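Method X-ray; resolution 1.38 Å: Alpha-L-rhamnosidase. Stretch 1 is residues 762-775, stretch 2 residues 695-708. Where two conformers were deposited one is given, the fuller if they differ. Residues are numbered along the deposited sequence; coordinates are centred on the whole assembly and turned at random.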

ATOM      1  N   TYR A 762       3.182   0.461  10.205  1.00 12.97           N
ATOM      2  CA  TYR A 762       2.320  -0.746  10.227  1.00 12.44           C
ATOM      3  C   TYR A 762       2.962  -2.011  10.767  1.00 12.62           C
ATOM      4  O   TYR A 762       2.207  -2.975  11.003  1.00 13.87           O
ATOM      5  CB  TYR A 762       1.682  -0.995   8.850  1.00 12.52           C
ATOM      6  CG  TYR A 762       2.564  -1.032   7.627  1.00 11.23           C
ATOM      7  CD1 TYR A 762       3.707  -1.791   7.558  1.00 11.17           C
ATOM      8  CD2 TYR A 762       2.250  -0.263   6.516  1.00 11.65           C
ATOM      9  CE1 TYR A 762       4.476  -1.860   6.410  1.00 11.81           C
ATOM     10  CE2 TYR A 762       3.021  -0.299   5.363  1.00 11.33           C
ATOM     11  CZ  TYR A 762       4.188  -1.043   5.333  1.00 12.04           C
ATOM     12  OH  TYR A 762       4.935  -1.071   4.184  1.00 12.56           O
ATOM     13  N   ALA A 763       4.270  -2.084  11.018  1.00 13.78           N
ATOM     14  CA  ALA A 763       4.870  -3.373  11.402  1.00 14.74           C
ATOM     15  C   ALA A 763       4.162  -4.013  12.583  1.00 13.65           C
ATOM     16  O   ALA A 763       3.881  -5.198  12.500  1.00 14.25           O
ATOM     17  CB  ALA A 763       6.361  -3.207  11.694  1.00 15.83           C
ATOM     18  N   VAL A 764       3.957  -3.289  13.696  1.00 15.46           N
ATOM     19  CA  VAL A 764       3.291  -3.845  14.934  1.00 16.37           C
ATOM     20  C   VAL A 764       1.858  -4.247  14.583  1.00 12.91           C
ATOM     21  O   VAL A 764       1.280  -5.197  15.186  1.00 14.83           O
ATOM     22  CB  VAL A 764       3.367  -2.751  16.032  1.00 20.94           C
ATOM     23  CG1 VAL A 764       2.256  -2.748  17.018  1.00 25.97           C
ATOM     24  CG2 VAL A 764       4.759  -2.763  16.681  1.00 21.60           C
ATOM     25  N   GLY A 765       1.298  -3.609  13.541  1.00 12.79           N
ATOM     26  CA  GLY A 765      -0.038  -3.886  13.072  1.00 12.14           C
ATOM     27  C   GLY A 765      -0.135  -5.229  12.347  1.00 11.42           C
ATOM     28  O   GLY A 765      -1.232  -5.609  11.956  1.00 11.93           O
ATOM     29  N   SER A 766       0.988  -5.935  12.175  1.00 11.25           N
ATOM     30  CA  SER A 766       1.000  -7.308  11.620  0.50 11.95           C
ATOM     31  C   SER A 766       0.187  -8.308  12.451  1.00 12.22           C
ATOM     32  O   SER A 766      -0.131  -9.374  11.950  1.00 13.25           O
ATOM     33  CB  SER A 766       2.414  -7.798  11.433  0.50 10.62           C
ATOM     34  OG  SER A 766       3.112  -7.857  12.662  0.50 10.05           O
ATOM     35  N   VAL A 767      -0.144  -7.946  13.687  1.00 12.49           N
ATOM     36  CA  VAL A 767      -1.091  -8.727  14.493  1.00 12.39           C
ATOM     37  C   VAL A 767      -2.477  -8.766  13.838  1.00 12.59           C
ATOM     38  O   VAL A 767      -3.278  -9.654  14.150  1.00 12.70           O
ATOM     39  CB  VAL A 767      -1.177  -8.213  15.941  1.00 12.88           C
ATOM     40  CG1 VAL A 767      -1.890  -6.879  16.034  1.00 14.77           C
ATOM     41  CG2 VAL A 767      -1.825  -9.241  16.857  1.00 13.61           C
ATOM     42  N   GLY A 768      -2.790  -7.869  12.896  1.00 12.40           N
ATOM     43  CA  GLY A 768      -4.082  -7.824  12.261  1.00 11.37           C
ATOM     44  C   GLY A 768      -4.455  -9.157  11.635  1.00 11.05           C
ATOM     45  O   GLY A 768      -5.635  -9.567  11.661  1.00 11.97           O
ATOM     46  N   SER A 769      -3.487  -9.837  11.025  1.00 11.27           N
ATOM     47  CA  SER A 769      -3.776 -11.136  10.393  1.00 11.43           C
ATOM     48  C   SER A 769      -4.288 -12.164  11.389  1.00 10.99           C
ATOM     49  O   SER A 769      -5.034 -13.051  10.991  1.00 12.40           O
ATOM     50  CB  SER A 769      -2.592 -11.686   9.628  1.00 11.76           C
ATOM     51  OG  SER A 769      -1.488 -11.939  10.459  1.00 12.77           O
ATOM     52  N   TRP A 770      -3.848 -12.065  12.644  1.00 11.07           N
ATOM     53  CA  TRP A 770      -4.349 -12.992  13.666  1.00 11.47           C
ATOM     54  C   TRP A 770      -5.809 -12.651  13.983  1.00 12.85           C
ATOM     55  O   TRP A 770      -6.656 -13.546  14.202  1.00 13.28           O
ATOM     56  CB  TRP A 770      -3.478 -12.966  14.926  1.00 11.42           C
ATOM     57  CG  TRP A 770      -3.690 -14.133  15.838  1.00 13.39           C
ATOM     58  CD1 TRP A 770      -3.048 -15.324  15.746  1.00 12.88           C
ATOM     59  CD2 TRP A 770      -4.534 -14.183  16.997  1.00 14.09           C
ATOM     60  NE1 TRP A 770      -3.483 -16.149  16.740  1.00 14.43           N
ATOM     61  CE2 TRP A 770      -4.415 -15.498  17.501  1.00 12.81           C
ATOM     62  CE3 TRP A 770      -5.418 -13.296  17.625  1.00 14.86           C
ATOM     63  CZ2 TRP A 770      -5.104 -15.917  18.636  1.00 15.72           C
ATOM     64  CZ3 TRP A 770      -6.099 -13.721  18.744  1.00 16.90           C
ATOM     65  CH2 TRP A 770      -5.935 -15.011  19.246  1.00 15.82           C
ATOM     66  N   LEU A 771      -6.141 -11.366  14.062  1.00 12.30           N
ATOM     67  CA  LEU A 771      -7.541 -10.960  14.230  1.00 12.50           C
ATOM     68  C   LEU A 771      -8.400 -11.524  13.094  1.00 12.39           C
ATOM     69  O   LEU A 771      -9.474 -12.091  13.306  1.00 13.99           O
ATOM     70  CB  LEU A 771      -7.665  -9.440  14.272  1.00 12.99           C
ATOM     71  CG  LEU A 771      -6.794  -8.693  15.281  1.00 16.53           C
ATOM     72  CD1 LEU A 771      -7.077  -7.194  15.241  1.00 15.76           C
ATOM     73  CD2 LEU A 771      -6.846  -9.166  16.684  1.00 18.25           C
ATOM     74  N   HIS A 772      -7.895 -11.439  11.876  1.00 12.12           N
ATOM     75  CA  HIS A 772      -8.658 -11.857  10.710  1.00 12.59           C
ATOM     76  C   HIS A 772      -8.822 -13.382  10.703  1.00 11.72           C
ATOM     77  O   HIS A 772      -9.923 -13.886  10.354  1.00 13.35           O
ATOM     78  CB  HIS A 772      -7.991 -11.406   9.395  1.00 12.63           C
ATOM     79  CG  HIS A 772      -7.732  -9.934   9.278  1.00 11.80           C
ATOM     80  ND1 HIS A 772      -6.653  -9.471   8.561  1.00 11.88           N
ATOM     81  CD2 HIS A 772      -8.391  -8.857   9.765  1.00 12.44           C
ATOM     82  CE1 HIS A 772      -6.691  -8.143   8.614  1.00 13.15           C
ATOM     83  NE2 HIS A 772      -7.745  -7.736   9.343  1.00 12.45           N
ATOM     84  N   GLU A 773      -7.692 -14.084  10.882  1.00 11.76           N
ATOM     85  CA  GLU A 773      -7.643 -15.529  10.579  1.00 11.96           C
ATOM     86  C   GLU A 773      -8.045 -16.413  11.765  1.00 13.32           C
ATOM     87  O   GLU A 773      -8.482 -17.538  11.543  1.00 14.80           O
ATOM     88  CB  GLU A 773      -6.242 -15.966  10.155  1.00 13.43           C
ATOM     89  CG  GLU A 773      -5.743 -15.254   8.899  1.00 14.52           C
ATOM     90  CD  GLU A 773      -4.397 -15.767   8.404  1.00 16.88           C
ATOM     91  OE1 GLU A 773      -3.916 -16.820   8.908  1.00 19.14           O
ATOM     92  OE2 GLU A 773      -3.790 -15.069   7.572  1.00 20.10           O
ATOM     93  N   VAL A 774      -7.860 -15.942  12.985  1.00 11.76           N
ATOM     94  CA  VAL A 774      -8.082 -16.780  14.153  1.00 12.46           C
ATOM     95  C   VAL A 774      -9.326 -16.304  14.910  1.00 12.76           C
ATOM     96  O   VAL A 774     -10.247 -17.088  15.146  1.00 14.84           O
ATOM     97  CB  VAL A 774      -6.828 -16.864  15.048  1.00 13.65           C
ATOM     98  CG1 VAL A 774      -7.113 -17.711  16.252  1.00 15.02           C
ATOM     99  CG2 VAL A 774      -5.644 -17.441  14.280  1.00 15.26           C
ATOM    100  N   ILE A 775      -9.401 -15.024  15.272  1.00 12.79           N
ATOM    101  CA  ILE A 775     -10.655 -14.502  15.891  1.00 14.41           C
ATOM    102  C   ILE A 775     -11.781 -14.582  14.854  1.00 13.85           C
ATOM    103  O   ILE A 775     -12.876 -15.082  15.135  1.00 15.88           O
ATOM    104  CB  ILE A 775     -10.512 -13.074  16.439  1.00 14.90           C
ATOM    105  CG1 ILE A 775      -9.355 -12.956  17.437  1.00 14.09           C
ATOM    106  CG2 ILE A 775     -11.837 -12.631  17.059  1.00 16.08           C
ATOM    107  CD1 ILE A 775      -9.202 -11.570  18.024  1.00 15.56           C
TER
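Stretch 2, residues 695-708: GFAGTHLLGHTLSK

Where two helices pack side by side, a glycine can serve as the socket for an aromatic ring, and in this alpha-L-rhamnosidase Gly703 does so for Trp770. An ideal CB on Gly703 would lie 2.7 Å from Trp770 CD1, a clash, so the indole occupies the space a side chain would need. The ring also bonds: Trp770 NE1 donates to Ser707 OG at 2.9 Å, one helical turn beyond the glycine.

Stretch 2 begins as a loop and continues as a helix that runs through Ser707 to Lys708. It runs in nearly the same direction as the helix that ends stretch 1, with the axes at 24° and 8.9 Å apart at closest approach. The register therefore advances together, from Ala763 against Phe696 to Val774 against Ser707, and the backbones draw nearest in the 3-10 segment 764-767 that precedes the helix, where Ser766 CA lies 4.8 Å from His700 CA. There Ser766 OG, already bonded to Ala763 O, lies 3.1 Å from His700 CA.

His704 is the most covered residue of the contact. Its NE2 hydrogen-bonds Ser769 OG at 2.8 Å, while Trp770 CD1 lies over one face of the imidazole. Water 1 bonds both Ser769 OG (2.7 Å) and His700 O (2.8 Å). At the loop end, Ala763 CB sits over the Phe696 ring, 3.6 Å from Phe696 CZ.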

ATOM      1  N   GLY A 695      10.566  -8.337  18.329  1.00 14.00           N
ATOM      2  CA  GLY A 695      10.730  -7.222  17.398  1.00 13.74           C
ATOM      3  C   GLY A 695      10.145  -7.544  16.027  1.00 14.11           C
ATOM      4  O   GLY A 695       9.220  -8.359  15.900  1.00 14.23           O
ATOM      5  N   PHE A 696      10.731  -6.968  14.969  1.00 13.23           N
ATOM      6  CA  PHE A 696      10.151  -7.074  13.635  1.00 14.06           C
ATOM      7  C   PHE A 696      10.225  -8.518  13.130  1.00 13.38           C
ATOM      8  O   PHE A 696       9.454  -8.881  12.247  1.00 14.04           O
ATOM      9  CB  PHE A 696      10.815  -6.089  12.653  1.00 13.04           C
ATOM     10  CG  PHE A 696      10.363  -4.647  12.670  1.00 14.61           C
ATOM     11  CD1 PHE A 696       9.839  -4.060  13.815  1.00 14.64           C
ATOM     12  CD2 PHE A 696      10.484  -3.876  11.536  1.00 15.52           C
ATOM     13  CE1 PHE A 696       9.452  -2.731  13.844  1.00 16.72           C
ATOM     14  CE2 PHE A 696      10.121  -2.535  11.563  1.00 17.14           C
ATOM     15  CZ  PHE A 696       9.588  -1.967  12.695  1.00 16.80           C
ATOM     16  N   ALA A 697      11.224  -9.269  13.605  1.00 12.96           N
ATOM     17  CA  ALA A 697      11.400 -10.637  13.083  1.00 12.83           C
ATOM     18  C   ALA A 697      10.327 -11.591  13.626  1.00 13.31           C
ATOM     19  O   ALA A 697       9.965 -12.525  12.939  1.00 13.79           O
ATOM     20  CB  ALA A 697      12.779 -11.185  13.413  1.00 13.23           C
ATOM     21  N   GLY A 698       9.904 -11.365  14.881  1.00 12.95           N
ATOM     22  CA  GLY A 698       9.021 -12.289  15.571  1.00 12.69           C
ATOM     23  C   GLY A 698       7.556 -11.858  15.600  1.00 13.40           C
ATOM     24  O   GLY A 698       6.667 -12.709  15.676  1.00 13.80           O
ATOM     25  N   THR A 699       7.276 -10.560  15.583  1.00 13.58           N
ATOM     26  CA  THR A 699       5.939 -10.067  15.941  1.00 12.74           C
ATOM     27  C   THR A 699       4.858 -10.565  14.970  1.00 13.77           C
ATOM     28  O   THR A 699       3.797 -11.088  15.412  1.00 13.53           O
ATOM     29  CB  THR A 699       5.915  -8.547  16.014  1.00 13.58           C
ATOM     30  OG1 THR A 699       6.791  -8.163  17.074  1.00 14.10           O
ATOM     31  CG2 THR A 699       4.526  -8.031  16.313  1.00 15.46           C
ATOM     32  N   HIS A 700       5.128 -10.499  13.653  1.00 12.54           N
ATOM     33  CA  HIS A 700       4.109 -10.842  12.674  1.00 11.92           C
ATOM     34  C   HIS A 700       3.724 -12.323  12.719  1.00 11.66           C
ATOM     35  O   HIS A 700       2.628 -12.688  12.197  1.00 13.67           O
ATOM     36  CB  HIS A 700       4.501 -10.428  11.250  1.00 12.72           C
ATOM     37  CG  HIS A 700       5.626 -11.208  10.659  1.00 12.15           C
ATOM     38  ND1 HIS A 700       5.419 -12.065   9.598  1.00 13.85           N
ATOM     39  CD2 HIS A 700       6.957 -11.241  10.921  1.00 12.79           C
ATOM     40  CE1 HIS A 700       6.579 -12.595   9.235  1.00 14.33           C
ATOM     41  NE2 HIS A 700       7.543 -12.102  10.029  1.00 13.31           N
ATOM     42  N   LEU A 701       4.587 -13.153  13.312  1.00 12.07           N
ATOM     43  CA  LEU A 701       4.351 -14.601  13.328  1.00 12.95           C
ATOM     44  C   LEU A 701       3.959 -15.122  14.713  1.00 12.70           C
ATOM     45  O   LEU A 701       3.564 -16.281  14.851  1.00 14.31           O
ATOM     46  CB  LEU A 701       5.618 -15.310  12.853  1.00 14.28           C
ATOM     47  CG  LEU A 701       6.074 -15.063  11.440  1.00 16.82           C
ATOM     48  CD1 LEU A 701       7.431 -15.760  11.249  1.00 17.49           C
ATOM     49  CD2 LEU A 701       5.000 -15.526  10.458  1.00 19.06           C
ATOM     50  N   LEU A 702       4.056 -14.313  15.754  1.00 12.28           N
ATOM     51  CA  LEU A 702       3.936 -14.821  17.127  1.00 14.07           C
ATOM     52  C   LEU A 702       2.561 -15.451  17.374  1.00 12.77           C
ATOM     53  O   LEU A 702       2.451 -16.570  17.878  1.00 13.22           O
ATOM     54  CB  LEU A 702       4.227 -13.704  18.131  1.00 15.21           C
ATOM     55  CG  LEU A 702       4.176 -14.119  19.597  1.00 17.09           C
ATOM     56  CD1 LEU A 702       5.192 -15.224  19.889  1.00 20.10           C
ATOM     57  CD2 LEU A 702       4.423 -12.911  20.493  1.00 19.06           C
ATOM     58  N   GLY A 703       1.466 -14.764  17.056  1.00 12.31           N
ATOM     59  CA  GLY A 703       0.141 -15.301  17.284  1.00 13.36           C
ATOM     60  C   GLY A 703      -0.098 -16.554  16.470  1.00 12.97           C
ATOM     61  O   GLY A 703      -0.693 -17.525  16.964  1.00 13.57           O
ATOM     62  N   HIS A 704       0.337 -16.558  15.216  1.00 12.76           N
ATOM     63  CA  HIS A 704       0.142 -17.700  14.341  1.00 13.62           C
ATOM     64  C   HIS A 704       0.925 -18.900  14.848  1.00 13.29           C
ATOM     65  O   HIS A 704       0.463 -20.048  14.703  1.00 14.54           O
ATOM     66  CB  HIS A 704       0.513 -17.388  12.900  1.00 14.05           C
ATOM     67  CG  HIS A 704      -0.362 -16.336  12.335  1.00 13.03           C
ATOM     68  ND1 HIS A 704      -1.719 -16.519  12.188  1.00 15.87           N
ATOM     69  CD2 HIS A 704      -0.097 -15.070  11.941  1.00 15.13           C
ATOM     70  CE1 HIS A 704      -2.253 -15.410  11.689  1.00 13.50           C
ATOM     71  NE2 HIS A 704      -1.278 -14.502  11.548  1.00 14.18           N
ATOM     72  N   THR A 705       2.083 -18.662  15.454  1.00 12.82           N
ATOM     73  CA  THR A 705       2.911 -19.721  15.969  1.00 12.92           C
ATOM     74  C   THR A 705       2.195 -20.362  17.159  1.00 13.21           C
ATOM     75  O   THR A 705       2.111 -21.608  17.291  1.00 14.31           O
ATOM     76  CB  THR A 705       4.298 -19.221  16.387  1.00 14.78           C
ATOM     77  OG1 THR A 705       4.977 -18.670  15.250  1.00 15.55           O
ATOM     78  CG2 THR A 705       5.137 -20.322  16.996  1.00 14.54           C
ATOM     79  N   LEU A 706       1.679 -19.531  18.077  1.00 13.63           N
ATOM     80  CA  LEU A 706       1.023 -20.051  19.260  1.00 14.54           C
ATOM     81  C   LEU A 706      -0.226 -20.825  18.848  1.00 14.58           C
ATOM     82  O   LEU A 706      -0.480 -21.939  19.356  1.00 14.84           O
ATOM     83  CB  LEU A 706       0.709 -18.909  20.240  1.00 15.27           C
ATOM     84  CG  LEU A 706       1.931 -18.352  20.959  1.00 16.28           C
ATOM     85  CD1 LEU A 706       1.611 -16.990  21.542  1.00 19.10           C
ATOM     86  CD2 LEU A 706       2.396 -19.306  22.045  1.00 18.15           C
ATOM     87  N   SER A 707      -1.015 -20.306  17.922  1.00 14.25           N
ATOM     88  CA  SER A 707      -2.223 -21.003  17.464  1.00 14.46           C
ATOM     89  C   SER A 707      -1.870 -22.318  16.755  1.00 14.37           C
ATOM     90  O   SER A 707      -2.581 -23.310  16.912  1.00 15.64           O
ATOM     91  CB  SER A 707      -3.053 -20.108  16.569  1.00 14.41           C
ATOM     92  OG  SER A 707      -3.555 -19.006  17.312  1.00 15.43           O
ATOM     93  N   LYS A 708      -0.771 -22.376  16.006  1.00 15.48           N
ATOM     94  CA  LYS A 708      -0.321 -23.580  15.299  1.00 15.94           C
ATOM     95  C   LYS A 708      -0.152 -24.732  16.301  1.00 17.19           C
ATOM     96  O   LYS A 708      -0.427 -25.896  15.951  1.00 18.86           O
ATOM     97  CB  LYS A 708       1.007 -23.289  14.590  1.00 17.23           C
ATOM     98  CG  LYS A 708       1.697 -24.474  13.925  1.00 18.77           C
ATOM     99  CD  LYS A 708       2.934 -24.042  13.169  1.00 22.21           C
ATOM    100  CE  LYS A 708       3.660 -25.187  12.490  1.00 24.99           C
ATOM    101  NZ  LYS A 708       4.633 -24.676  11.499  1.00 30.12           N
TER
HETATM  102  O   HOH W   1       1.147 -11.769  10.029  1.00 12.51           O
HETATM  103  O   HOH W   2      -0.126 -11.848  13.322  1.00 17.53           O